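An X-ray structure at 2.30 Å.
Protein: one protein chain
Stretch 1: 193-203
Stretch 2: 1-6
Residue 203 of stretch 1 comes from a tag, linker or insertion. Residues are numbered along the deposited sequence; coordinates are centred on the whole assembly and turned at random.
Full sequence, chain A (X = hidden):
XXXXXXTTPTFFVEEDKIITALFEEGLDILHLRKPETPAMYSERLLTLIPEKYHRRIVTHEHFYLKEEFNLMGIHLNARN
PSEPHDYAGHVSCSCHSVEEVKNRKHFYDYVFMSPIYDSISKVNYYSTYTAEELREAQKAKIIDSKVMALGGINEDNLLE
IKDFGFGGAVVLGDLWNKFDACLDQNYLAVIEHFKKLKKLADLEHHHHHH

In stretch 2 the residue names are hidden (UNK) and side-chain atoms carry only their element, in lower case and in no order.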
# COMPACT_ATOMS: atom_id res chain seq x y z
N HIS A 193 15.10 -3.50 -6.37
CA HIS A 193 13.91 -4.30 -6.68
C HIS A 193 12.66 -3.42 -6.79
O HIS A 193 11.73 -3.75 -7.53
CB HIS A 193 13.72 -5.37 -5.62
CG HIS A 193 12.60 -6.32 -5.92
ND1 HIS A 193 12.65 -7.20 -6.98
CD2 HIS A 193 11.40 -6.49 -5.34
CE1 HIS A 193 11.51 -7.87 -7.04
NE2 HIS A 193 10.73 -7.45 -6.06
N PHE A 194 12.64 -2.30 -6.07
CA PHE A 194 11.50 -1.38 -6.13
C PHE A 194 11.46 -0.70 -7.50
O PHE A 194 10.40 -0.62 -8.13
CB PHE A 194 11.59 -0.31 -5.03
CG PHE A 194 10.59 0.81 -5.20
CD1 PHE A 194 10.98 2.04 -5.72
CD2 PHE A 194 9.24 0.62 -4.89
CE1 PHE A 194 10.04 3.06 -5.95
CE2 PHE A 194 8.29 1.63 -5.11
CZ PHE A 194 8.69 2.85 -5.64
N LYS A 195 12.62 -0.23 -7.95
CA LYS A 195 12.73 0.42 -9.24
C LYS A 195 12.27 -0.53 -10.34
O LYS A 195 11.63 -0.12 -11.31
CB LYS A 195 14.17 0.85 -9.53
CG LYS A 195 14.72 1.95 -8.64
CD LYS A 195 16.06 2.43 -9.19
CE LYS A 195 16.63 3.56 -8.38
NZ LYS A 195 17.82 4.16 -9.05
N LYS A 196 12.62 -1.81 -10.18
CA LYS A 196 12.20 -2.79 -11.18
C LYS A 196 10.67 -2.85 -11.19
O LYS A 196 10.06 -2.72 -12.25
CB LYS A 196 12.80 -4.16 -10.84
CG LYS A 196 12.35 -5.28 -11.78
CD LYS A 196 12.71 -6.67 -11.24
CE LYS A 196 14.19 -6.99 -11.43
NZ LYS A 196 14.53 -8.39 -11.02
N LEU A 197 10.04 -3.01 -10.03
CA LEU A 197 8.59 -3.09 -9.97
C LEU A 197 7.93 -1.80 -10.46
O LEU A 197 6.87 -1.85 -11.09
CB LEU A 197 8.13 -3.39 -8.54
CG LEU A 197 8.68 -4.67 -7.87
CD1 LEU A 197 8.15 -4.77 -6.43
CD2 LEU A 197 8.25 -5.91 -8.67
N LYS A 198 8.55 -0.66 -10.20
CA LYS A 198 7.98 0.60 -10.63
C LYS A 198 8.09 0.77 -12.14
O LYS A 198 7.29 1.46 -12.76
CB LYS A 198 8.68 1.77 -9.94
CG LYS A 198 7.91 3.05 -10.04
CD LYS A 198 8.81 4.23 -9.79
CE LYS A 198 8.06 5.53 -10.00
NZ LYS A 198 9.01 6.65 -10.24
N LYS A 199 9.11 0.14 -12.73
CA LYS A 199 9.28 0.24 -14.16
C LYS A 199 8.21 -0.59 -14.85
O LYS A 199 7.74 -0.24 -15.93
CB LYS A 199 10.67 -0.24 -14.58
CG LYS A 199 10.91 -0.11 -16.08
CD LYS A 199 12.16 -0.83 -16.52
CE LYS A 199 12.33 -0.79 -18.03
NZ LYS A 199 13.46 -1.65 -18.46
N LEU A 200 7.82 -1.71 -14.24
CA LEU A 200 6.78 -2.55 -14.82
C LEU A 200 5.41 -1.89 -14.64
O LEU A 200 4.56 -1.96 -15.53
CB LEU A 200 6.75 -3.94 -14.15
CG LEU A 200 7.92 -4.91 -14.38
CD1 LEU A 200 7.69 -6.16 -13.55
CD2 LEU A 200 8.03 -5.28 -15.86
N ALA A 201 5.21 -1.25 -13.50
CA ALA A 201 3.94 -0.57 -13.22
C ALA A 201 3.74 0.63 -14.13
O ALA A 201 2.63 0.89 -14.60
CB ALA A 201 3.89 -0.14 -11.76
N ASP A 202 4.82 1.37 -14.40
CA ASP A 202 4.75 2.54 -15.26
C ASP A 202 5.00 2.16 -16.73
O ASP A 202 5.18 3.02 -17.58
CB ASP A 202 5.78 3.59 -14.82
CG ASP A 202 5.59 4.02 -13.38
OD1 ASP A 202 6.43 4.72 -12.82
OD2 ASP A 202 4.48 3.61 -12.77
N LEU A 203 5.01 0.85 -17.00
CA LEU A 203 5.24 0.33 -18.34
C LEU A 203 3.90 0.13 -19.03
O LEU A 203 3.29 -0.94 -18.93
CB LEU A 203 5.99 -1.00 -18.28
CG LEU A 203 6.57 -1.54 -19.59
CD1 LEU A 203 7.63 -0.58 -20.12
CD2 LEU A 203 7.17 -2.92 -19.36
N UNK A 1 0.03 2.21 -13.58
CA UNK A 1 -0.80 2.18 -12.35
C UNK A 1 0.03 2.47 -11.10
O UNK A 1 1.24 2.26 -11.09
c UNK A 1 0.14 -3.07 -11.21
c UNK A 1 -1.48 0.82 -12.20
se UNK A 1 -1.42 -2.01 -11.64
c UNK A 1 -0.53 -0.36 -12.16
N UNK A 2 -0.62 2.94 -10.05
CA UNK A 2 0.08 3.24 -8.81
C UNK A 2 0.68 1.99 -8.19
O UNK A 2 0.16 0.88 -8.35
c UNK A 2 -2.21 5.95 -7.18
c UNK A 2 -1.27 5.34 -8.21
c UNK A 2 -2.50 7.41 -7.50
c UNK A 2 -0.86 3.92 -7.82
n UNK A 2 -2.96 7.57 -8.91
N UNK A 3 1.80 2.18 -7.49
CA UNK A 3 2.48 1.09 -6.80
C UNK A 3 2.56 1.46 -5.32
O UNK A 3 3.37 2.30 -4.92
c UNK A 3 3.89 0.90 -7.38
c UNK A 3 4.70 -0.25 -6.76
c UNK A 3 3.89 -1.54 -6.86
c UNK A 3 6.04 -0.40 -7.47
N UNK A 4 1.71 0.83 -4.52
CA UNK A 4 1.65 1.09 -3.09
C UNK A 4 2.45 0.06 -2.30
O UNK A 4 2.39 -1.14 -2.58
c UNK A 4 -0.66 2.04 -3.40
c UNK A 4 0.13 1.40 -1.11
c UNK A 4 0.19 1.06 -2.59
c UNK A 4 -2.16 1.85 -3.24
N UNK A 5 3.21 0.56 -1.32
CA UNK A 5 4.03 -0.30 -0.46
C UNK A 5 3.54 -0.26 0.98
O UNK A 5 3.29 0.82 1.52
c UNK A 5 6.17 -0.04 -1.82
c UNK A 5 6.30 -0.61 0.62
c UNK A 5 5.52 0.17 -0.45
N UNK A 6 3.38 -1.42 1.60
CA UNK A 6 2.97 -1.46 3.00
C UNK A 6 4.23 -1.75 3.81
O UNK A 6 5.05 -2.58 3.41
c UNK A 6 1.92 -2.58 3.29
c UNK A 6 0.72 -2.44 2.39
c UNK A 6 1.50 -2.49 4.75
O HOH W 1 1.76 5.13 -13.08

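Position 1 has four side-chain atoms: two carbons, a selenium and a last carbon, in an unbranched chain. The side chain starts sideways to the helix, and its second carbon makes a loose apolar contact with the CB of A201. The backbone nitrogen donates a hydrogen bond to the backbone oxygen of A201. Selenium within such a chain is the mark of selenomethionine, so the residue is M1, in its selenium-labelled form. The hydrogen bond runs from M1 N to A201 O at 3.1 Å. M1 CG comes within 4.4 Å of A201 CB.

A water also sits beside this residue. It donates a hydrogen bond to D202 OD2, with water O to OD2 at 3.1 Å. It accepts a weak one from M1 N, with N to water O at 3.4 Å. The water thus links the start of the chain to the first residue beyond the helix.

Position 2 has four carbons in a row ending in a nitrogen. There is no fork and no ring. Its CA-to-CB bond points away from the helix, and the side chain stays out of contact with stretch 1. A flexible chain tipped with an amine is lysine, K2. It is exposed, as suits a charged end.

Position 3 has four carbons, forked at the second. The first carbon carries one carbon, and that one carries two more. Its CA-to-CB bond points toward the helix, and one arm of the fork meets three helix residues, F194, L197 and K198. This is leucine, L3. L3 CD2 lies 3.8 Å from F194 CE2, 3.8 Å from L197 CB and 3.7 Å from K198 N. The last is a packing contact against the backbone, since a methyl group cannot accept a hydrogen bond.

Position 4 also has four carbons, but the fork is at the first, and one arm is two carbons long. Its CA-to-CB bond points away from the helix. It is buried, yet makes no contact with stretch 1. This is isoleucine, I4.

Position 5 has three carbons, one carrying the other two. Its CA-to-CB bond points toward the helix again, and one arm touches the ring of F194. This is valine, V5. V5 CG2 lies 4.3 Å from F194 CE2, near the limit of contact.

Position 6 has the same three carbons with the same fork. It is buried, but its side chain is out of reach of stretch 1. It is valine too, V6.

The contact joins a helix to a strand running roughly antiparallel to it, at 149°, with the axes 8.6 Å apart at their closest. Alternation along the strand turns L3 and V5 to the helix, and K2 and I4 away. L3 is the centre of the packing and has the largest area covered by the other stretch. F194 reaches both L3 and V5 with its ring atom CE2, although its CA-to-CB bond points sideways. At the other end, A201 brings its backbone oxygen close enough to bind M1 N. That is the one direct hydrogen bond between the stretches; the rest is mainly apolar packing.

Stretch 2 (1-6) MKLIVV
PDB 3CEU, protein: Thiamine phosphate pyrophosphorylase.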